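Local coordinates for protein mitochondrial association factor 1 (PDB 6BXT) that binds ADP-ribose in a macrodomain-like fold and probably helps associate the parasite's vacuole with host mitochondria, at residues Ala46-Gly51 and Ile214-Leu219. Numbering follows the deposited sequence.
Sequences ATVDAG and IRLPLL. With APR (adenosine-5-diphosphoribose), chain D.
Val-48 N donates to Arg-215 O at 2.9 Å. One step back, Arg-215 N reaches Ala-46 O at 3.2 Å, less straight (149° at the hydrogen). These two bonds join parallel strands, and they stop at Pro-217, which has no N-H to give. Its CD rests against Val-48 O instead, at 3.3 Å, and the strands part beyond it. Val-48 fills the hydrophobic side through one branch. Val-48 CG2, anti to the carbonyl carbon, meets Ile-214 CG2 at 3.5 Å and Leu-216 CD2 at 3.7 Å. On the other face, Thr-47 OG1 touches Arg-215 CB (3.5 Å), while its polar partner is Leu-36 O. The arginine chain bends at chi3 (-57°), and its end leads away from strand 46-51, where the guanidinium forms a salt bridge with Asp-38 and hydrogen bonds with Gln-255 and Pro-35 O.

Past the bonded part, Leu-219 CD1 closes on Ala-50 CB at 4.0 Å. Ala-50 and the loop after Leu-216 then line the ADP-ribose site: Ala-50 CB lies 3.2 Å from phosphate oxygen O1B, and Pro-217 CB packs near O4' of the adenosine ribose. Both strands are central in a mixed sheet, between strands 166-171 and 253-256. Helix 179-201 covers the Val-48, Ile-214 and Leu-216 face, and helix 61-76 packs on Thr-47 and Pro-217.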
loop_
_atom_site.group_PDB
_atom_site.type_symbol
_atom_site.label_atom_id
_atom_site.label_comp_id
_atom_site.label_asym_id
_atom_site.label_seq_id
_atom_site.Cartn_x
_atom_site.Cartn_y
_atom_site.Cartn_z
ATOM N N ALA A 46 2.848 -7.159 -4.891
ATOM C CA ALA A 46 3.270 -6.096 -3.987
ATOM C C ALA A 46 2.136 -5.713 -3.046
ATOM O O ALA A 46 1.144 -5.115 -3.464
ATOM C CB ALA A 46 3.741 -4.878 -4.775
ATOM N N THR A 47 2.292 -6.057 -1.772
ATOM C CA THR A 47 1.274 -5.772 -0.767
ATOM C C THR A 47 1.447 -4.360 -0.224
ATOM O O THR A 47 2.568 -3.884 -0.056
ATOM C CB THR A 47 1.331 -6.781 0.395
ATOM O OG1 THR A 47 1.136 -8.107 -0.111
ATOM C CG2 THR A 47 0.258 -6.482 1.434
ATOM N N VAL A 48 0.326 -3.704 0.056
ATOM C CA VAL A 48 0.329 -2.312 0.487
ATOM C C VAL A 48 0.209 -2.194 2.001
ATOM O O VAL A 48 -0.786 -2.613 2.592
ATOM C CB VAL A 48 -0.821 -1.526 -0.172
ATOM C CG1 VAL A 48 -0.800 -0.065 0.267
ATOM C CG2 VAL A 48 -0.730 -1.628 -1.687
ATOM N N ASP A 49 1.224 -1.598 2.615
ATOM C CA ASP A 49 1.228 -1.369 4.053
ATOM C C ASP A 49 0.347 -0.173 4.405
ATOM O O ASP A 49 0.553 0.936 3.903
ATOM C CB ASP A 49 2.659 -1.138 4.547
ATOM C CG ASP A 49 2.766 -1.133 6.060
ATOM O OD1 ASP A 49 1.735 -0.975 6.744
ATOM O OD2 ASP A 49 3.898 -1.278 6.566
ATOM N N ALA A 50 -0.640 -0.407 5.263
ATOM C CA ALA A 50 -1.474 0.672 5.772
ATOM C C ALA A 50 -0.663 1.499 6.763
ATOM O O ALA A 50 -0.737 1.283 7.973
ATOM C CB ALA A 50 -2.721 0.122 6.423
ATOM N N GLY A 51 0.113 2.441 6.235
ATOM C CA GLY A 51 1.066 3.196 7.027
ATOM C C GLY A 51 0.450 4.230 7.950
ATOM O O GLY A 51 -0.768 4.399 7.998
ATOM N N ILE A 214 -1.430 -6.224 -6.959
ATOM C CA ILE A 214 -1.353 -5.373 -5.773
ATOM C C ILE A 214 -2.351 -5.825 -4.712
ATOM O O ILE A 214 -3.561 -5.797 -4.936
ATOM C CB ILE A 214 -1.630 -3.893 -6.112
ATOM C CG1 ILE A 214 -0.713 -3.423 -7.243
ATOM C CG2 ILE A 214 -1.434 -3.018 -4.875
ATOM C CD1 ILE A 214 -1.036 -2.037 -7.759
ATOM N N ARG A 215 -1.832 -6.231 -3.557
ATOM C CA ARG A 215 -2.669 -6.662 -2.446
ATOM C C ARG A 215 -2.982 -5.481 -1.533
ATOM O O ARG A 215 -2.115 -5.003 -0.805
ATOM C CB ARG A 215 -1.979 -7.779 -1.661
ATOM C CG ARG A 215 -2.885 -8.484 -0.663
ATOM C CD ARG A 215 -2.400 -9.894 -0.362
ATOM N NE ARG A 215 -2.298 -10.709 -1.571
ATOM C CZ ARG A 215 -2.037 -12.012 -1.582
ATOM N NH1 ARG A 215 -1.856 -12.672 -0.445
ATOM N NH2 ARG A 215 -1.962 -12.660 -2.736
ATOM N N LEU A 216 -4.231 -5.022 -1.583
ATOM C CA LEU A 216 -4.667 -3.860 -0.814
ATOM C C LEU A 216 -5.531 -4.254 0.377
ATOM O O LEU A 216 -6.472 -5.030 0.226
ATOM C CB LEU A 216 -5.465 -2.900 -1.700
ATOM C CG LEU A 216 -4.786 -2.378 -2.961
ATOM C CD1 LEU A 216 -5.779 -2.340 -4.104
ATOM C CD2 LEU A 216 -4.207 -1.001 -2.697
ATOM N N PRO A 217 -5.222 -3.720 1.568
ATOM C CA PRO A 217 -6.229 -3.785 2.628
ATOM C C PRO A 217 -7.283 -2.716 2.391
ATOM O O PRO A 217 -7.117 -1.912 1.473
ATOM C CB PRO A 217 -5.426 -3.505 3.897
ATOM C CG PRO A 217 -4.306 -2.640 3.432
ATOM C CD PRO A 217 -3.964 -3.116 2.043
ATOM N N LEU A 218 -8.344 -2.699 3.187
ATOM C CA LEU A 218 -9.301 -1.604 3.118
ATOM C C LEU A 218 -8.728 -0.425 3.893
ATOM O O LEU A 218 -8.878 -0.349 5.113
ATOM C CB LEU A 218 -10.661 -2.018 3.681
ATOM C CG LEU A 218 -11.781 -0.984 3.536
ATOM C CD1 LEU A 218 -12.157 -0.789 2.075
ATOM C CD2 LEU A 218 -12.996 -1.398 4.343
ATOM N N LEU A 219 -8.054 0.479 3.182
ATOM C CA LEU A 219 -7.363 1.602 3.811
ATOM C C LEU A 219 -8.294 2.427 4.700
ATOM O O LEU A 219 -9.437 2.707 4.339
ATOM C CB LEU A 219 -6.733 2.512 2.746
ATOM C CG LEU A 219 -5.393 2.135 2.089
ATOM C CD1 LEU A 219 -4.455 1.401 3.041
ATOM C CD2 LEU A 219 -5.600 1.331 0.809
HETATM N N1 APR D . -3.350 -8.209 9.045
HETATM C C2 APR D . -4.085 -7.966 7.937
HETATM N N3 APR D . -5.087 -7.033 7.972
HETATM C C4 APR D . -5.347 -6.347 9.120
HETATM C C5 APR D . -4.611 -6.591 10.228
HETATM C C6 APR D . -3.604 -7.531 10.193
HETATM N N6 APR D . -2.659 -8.026 11.137
HETATM N N7 APR D . -5.072 -5.780 11.228
HETATM C C8 APR D . -6.092 -5.037 10.726
HETATM N N9 APR D . -6.276 -5.381 9.412
HETATM C "C1'" APR D . -7.204 -4.883 8.525
HETATM C "C2'" APR D . -8.170 -4.105 9.039
HETATM O "O2'" APR D . -9.417 -4.878 9.138
HETATM C "C3'" APR D . -8.356 -2.953 8.035
HETATM O "O3'" APR D . -9.361 -3.213 7.193
HETATM O "O4'" APR D . -6.385 -3.994 7.390
HETATM C "C4'" APR D . -6.967 -2.853 7.253
HETATM C "C5'" APR D . -6.098 -1.776 7.854
HETATM O "O5'" APR D . -5.741 -2.144 9.200
HETATM P PA APR D . -5.099 -1.046 10.111
HETATM O O1A APR D . -3.646 -0.833 9.718
HETATM O O2A APR D . -5.181 -1.435 11.533
HETATM O O3A APR D . -5.940 0.310 9.882
HETATM P PB APR D . -5.344 1.702 9.405
HETATM O O1B APR D . -5.134 1.710 7.891
HETATM O O2B APR D . -6.351 2.786 9.792
HETATM O O5D APR D . -3.970 1.987 10.149
HETATM C C5D APR D . -4.098 2.595 11.409
HETATM O O4D APR D . -2.694 0.991 12.320
HETATM O O1D APR D . -1.183 -0.290 10.905
HETATM C C1D APR D . -1.171 0.672 11.890
HETATM O O2D APR D . 0.683 2.028 12.180
HETATM C C2D APR D . -0.605 1.792 11.443
HETATM O O3D APR D . -1.007 3.743 12.677
HETATM C C3D APR D . -1.556 2.916 11.735
HETATM C C4D APR D . -2.868 2.257 12.310
#